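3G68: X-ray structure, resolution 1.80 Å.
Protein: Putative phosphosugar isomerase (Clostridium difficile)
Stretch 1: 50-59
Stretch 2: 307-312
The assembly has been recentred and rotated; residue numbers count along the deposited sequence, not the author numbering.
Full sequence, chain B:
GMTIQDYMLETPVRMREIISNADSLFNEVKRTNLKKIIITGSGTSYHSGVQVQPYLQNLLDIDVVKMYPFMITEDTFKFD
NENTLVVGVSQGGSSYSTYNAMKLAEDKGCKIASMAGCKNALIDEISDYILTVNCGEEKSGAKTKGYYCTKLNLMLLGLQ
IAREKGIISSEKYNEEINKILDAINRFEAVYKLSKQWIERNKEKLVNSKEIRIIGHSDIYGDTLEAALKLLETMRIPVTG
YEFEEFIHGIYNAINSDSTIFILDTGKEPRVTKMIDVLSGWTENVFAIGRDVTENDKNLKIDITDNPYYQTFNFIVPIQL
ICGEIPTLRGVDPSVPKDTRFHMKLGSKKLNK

Stretch 1 (50-59) VQVQPYLQNL
Stretch 2 (307-312) PYYQTF

Residues 50-59 form part of a helix that begins earlier in the chain, kinked where the N atoms of Pro54 and Tyr55 lack bonds to the preceding turn; proline has no amide hydrogen to give. Regular bonding resumes with Leu56 N to Val52 O at 3.0 Å. Against it lies 307-312, whose residues 307-311 have helical phi/psi without the regular bonds. The register sets Tyr55 CA 6.2 Å from Tyr308 CA and Gln51 CA 7.9 Å from Thr311 CA, so stretch 2 advances as the helix numbering falls. Together they bury 355 Å².

Pro307 (phi/psi -66/-16) stays clear of the helix.

Tyr308 (-99/-48, chi1 m, chi2 -66°) points toward the helix. Its broad ring receives the edge of the Tyr55 ring on its face, with centroids 5.4 Å apart, planes at 68° and Tyr55 CD1 3.5 Å from Tyr308 CG. A tyrosine suits this place because its length carries the OH on to Asn58, whose CG lies 3.3 Å from Tyr308 OH. Its backbone is tied in as well: one water donates to Tyr308 O at 2.8 Å and accepts from Gln51 NE2 at 2.9 Å.

Tyr309 (-78/-14, chi1 m, chi2 -44°) starts sideways, yet its end comes nearer, and Tyr55 OH donates to Tyr309 OH at 2.8 Å. Tyr55, with chi1 t and chi2 79°, thus serves both tyrosines: its ring packs while its hydroxyl finds a polar partner in a buried setting. The Tyr55 and Tyr309 planes meet obliquely at 60°.

Gln310 reaches back with chi1 p and chi2 t, and its NE2 gives Pro307 O a 3.1 Å hydrogen bond, which braces the turn.

Thr311 (-57/-25, chi1 t) points toward the helix, with Thr311 OG1 3.2 Å from Gln51 CG (Gln51 chi1 t, chi2 p). Phe312 makes no contact, but Phe312 N bonds Tyr309 O at 3.1 Å.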

# COMPACT_ATOMS: atom_id res chain seq x y z
N VAL B 50 21.45 25.74 -45.65
CA VAL B 50 20.61 26.93 -45.57
C VAL B 50 19.84 26.95 -44.25
O VAL B 50 19.75 27.97 -43.57
CB VAL B 50 19.59 26.99 -46.74
CG1 VAL B 50 18.67 28.18 -46.60
CG2 VAL B 50 20.27 27.01 -48.09
N GLN B 51 19.28 25.80 -43.89
CA GLN B 51 18.45 25.73 -42.71
C GLN B 51 19.20 25.90 -41.40
O GLN B 51 18.71 26.62 -40.53
CB GLN B 51 17.67 24.40 -42.66
CG GLN B 51 16.75 24.24 -41.45
CD GLN B 51 15.74 25.35 -41.34
OE1 GLN B 51 15.14 25.78 -42.36
NE2 GLN B 51 15.52 25.82 -40.13
N VAL B 52 20.35 25.25 -41.27
CA VAL B 52 21.11 25.23 -40.01
C VAL B 52 22.12 26.39 -39.86
O VAL B 52 22.46 26.76 -38.74
CB VAL B 52 21.81 23.87 -39.83
CG1 VAL B 52 22.58 23.79 -38.53
CG2 VAL B 52 20.71 22.77 -39.89
N GLN B 53 22.55 26.98 -40.97
CA GLN B 53 23.48 28.11 -40.88
C GLN B 53 23.10 29.18 -39.85
O GLN B 53 23.97 29.62 -39.10
CB GLN B 53 23.79 28.71 -42.27
CG GLN B 53 24.78 29.88 -42.23
CD GLN B 53 24.14 31.21 -41.85
OE1 GLN B 53 22.96 31.45 -42.11
NE2 GLN B 53 24.93 32.12 -41.28
N PRO B 54 21.82 29.62 -39.82
CA PRO B 54 21.51 30.61 -38.79
C PRO B 54 21.80 30.13 -37.37
O PRO B 54 22.41 30.84 -36.59
CB PRO B 54 20.01 30.88 -38.99
CG PRO B 54 19.75 30.55 -40.42
CD PRO B 54 20.64 29.34 -40.66
N TYR B 55 21.38 28.91 -37.06
CA TYR B 55 21.63 28.34 -35.73
C TYR B 55 23.09 28.38 -35.40
O TYR B 55 23.47 28.81 -34.31
CB TYR B 55 21.15 26.88 -35.70
CG TYR B 55 21.47 26.08 -34.45
CD1 TYR B 55 20.70 26.22 -33.30
CD2 TYR B 55 22.49 25.13 -34.44
CE1 TYR B 55 20.99 25.48 -32.16
CE2 TYR B 55 22.75 24.36 -33.31
CZ TYR B 55 21.98 24.54 -32.18
OH TYR B 55 22.22 23.77 -31.04
N LEU B 56 23.90 27.97 -36.37
CA LEU B 56 25.32 27.90 -36.18
C LEU B 56 25.95 29.27 -36.02
O LEU B 56 26.84 29.44 -35.17
CB LEU B 56 25.97 27.16 -37.33
CG LEU B 56 25.70 25.66 -37.32
CD1 LEU B 56 26.33 25.05 -38.59
CD2 LEU B 56 26.23 25.03 -36.04
N GLN B 57 25.49 30.23 -36.82
CA GLN B 57 25.97 31.61 -36.73
C GLN B 57 25.67 32.18 -35.33
O GLN B 57 26.48 32.91 -34.77
CB GLN B 57 25.35 32.47 -37.83
CG GLN B 57 25.92 33.90 -37.96
CD GLN B 57 27.39 33.98 -38.42
OE1 GLN B 57 27.97 33.01 -38.91
NE2 GLN B 57 27.96 35.16 -38.31
N ASN B 58 24.49 31.86 -34.80
CA ASN B 58 24.11 32.26 -33.46
C ASN B 58 24.96 31.56 -32.38
O ASN B 58 25.43 32.21 -31.46
CB ASN B 58 22.64 31.96 -33.24
CG ASN B 58 22.14 32.40 -31.90
OD1 ASN B 58 22.07 31.60 -30.96
ND2 ASN B 58 21.83 33.69 -31.77
N LEU B 59 25.22 30.27 -32.54
CA LEU B 59 25.97 29.48 -31.54
C LEU B 59 27.46 29.79 -31.48
O LEU B 59 28.00 30.02 -30.40
CB LEU B 59 25.78 27.98 -31.81
CG LEU B 59 26.34 26.94 -30.85
CD1 LEU B 59 25.81 27.15 -29.43
CD2 LEU B 59 26.01 25.55 -31.34
N PRO B 307 12.93 28.71 -32.43
CA PRO B 307 13.07 29.00 -33.86
C PRO B 307 14.04 28.12 -34.62
O PRO B 307 14.00 28.11 -35.85
CB PRO B 307 13.56 30.46 -33.87
CG PRO B 307 14.21 30.64 -32.57
CD PRO B 307 13.48 29.80 -31.60
N TYR B 308 14.89 27.39 -33.91
CA TYR B 308 15.86 26.51 -34.51
C TYR B 308 15.37 25.06 -34.50
O TYR B 308 15.41 24.40 -35.53
CB TYR B 308 17.19 26.60 -33.79
CG TYR B 308 17.70 28.02 -33.64
CD1 TYR B 308 18.07 28.76 -34.76
CD2 TYR B 308 17.83 28.61 -32.37
CE1 TYR B 308 18.54 30.06 -34.64
CE2 TYR B 308 18.30 29.93 -32.24
CZ TYR B 308 18.67 30.63 -33.38
OH TYR B 308 19.14 31.93 -33.28
N TYR B 309 14.89 24.59 -33.36
CA TYR B 309 14.54 23.15 -33.24
C TYR B 309 13.21 22.74 -33.87
O TYR B 309 12.97 21.54 -34.10
CB TYR B 309 14.68 22.64 -31.78
CG TYR B 309 16.06 22.95 -31.19
CD1 TYR B 309 17.22 22.74 -31.92
CD2 TYR B 309 16.18 23.46 -29.89
CE1 TYR B 309 18.49 23.04 -31.38
CE2 TYR B 309 17.42 23.72 -29.35
CZ TYR B 309 18.57 23.53 -30.10
OH TYR B 309 19.80 23.82 -29.57
N GLN B 310 12.38 23.72 -34.19
CA GLN B 310 11.13 23.47 -34.94
C GLN B 310 11.43 22.82 -36.28
O GLN B 310 10.52 22.24 -36.89
CB GLN B 310 10.33 24.77 -35.15
CG GLN B 310 11.05 25.80 -36.04
CD GLN B 310 10.26 27.09 -36.25
OE1 GLN B 310 9.04 27.13 -36.11
NE2 GLN B 310 10.96 28.14 -36.57
N THR B 311 12.66 22.95 -36.77
CA THR B 311 13.07 22.33 -38.02
C THR B 311 12.85 20.80 -38.01
O THR B 311 12.71 20.19 -39.04
CB THR B 311 14.55 22.66 -38.39
OG1 THR B 311 14.80 22.29 -39.75
CG2 THR B 311 15.53 21.95 -37.45
N PHE B 312 12.83 20.17 -36.85
CA PHE B 312 12.61 18.72 -36.78
C PHE B 312 11.17 18.28 -36.87
O PHE B 312 10.91 17.08 -36.78
CB PHE B 312 13.29 18.13 -35.55
CG PHE B 312 14.74 18.34 -35.58
CD1 PHE B 312 15.50 17.75 -36.59
CD2 PHE B 312 15.37 19.19 -34.67
CE1 PHE B 312 16.89 17.99 -36.66
CE2 PHE B 312 16.74 19.41 -34.74
CZ PHE B 312 17.49 18.80 -35.74
O HOH W 1 16.99 25.09 -37.72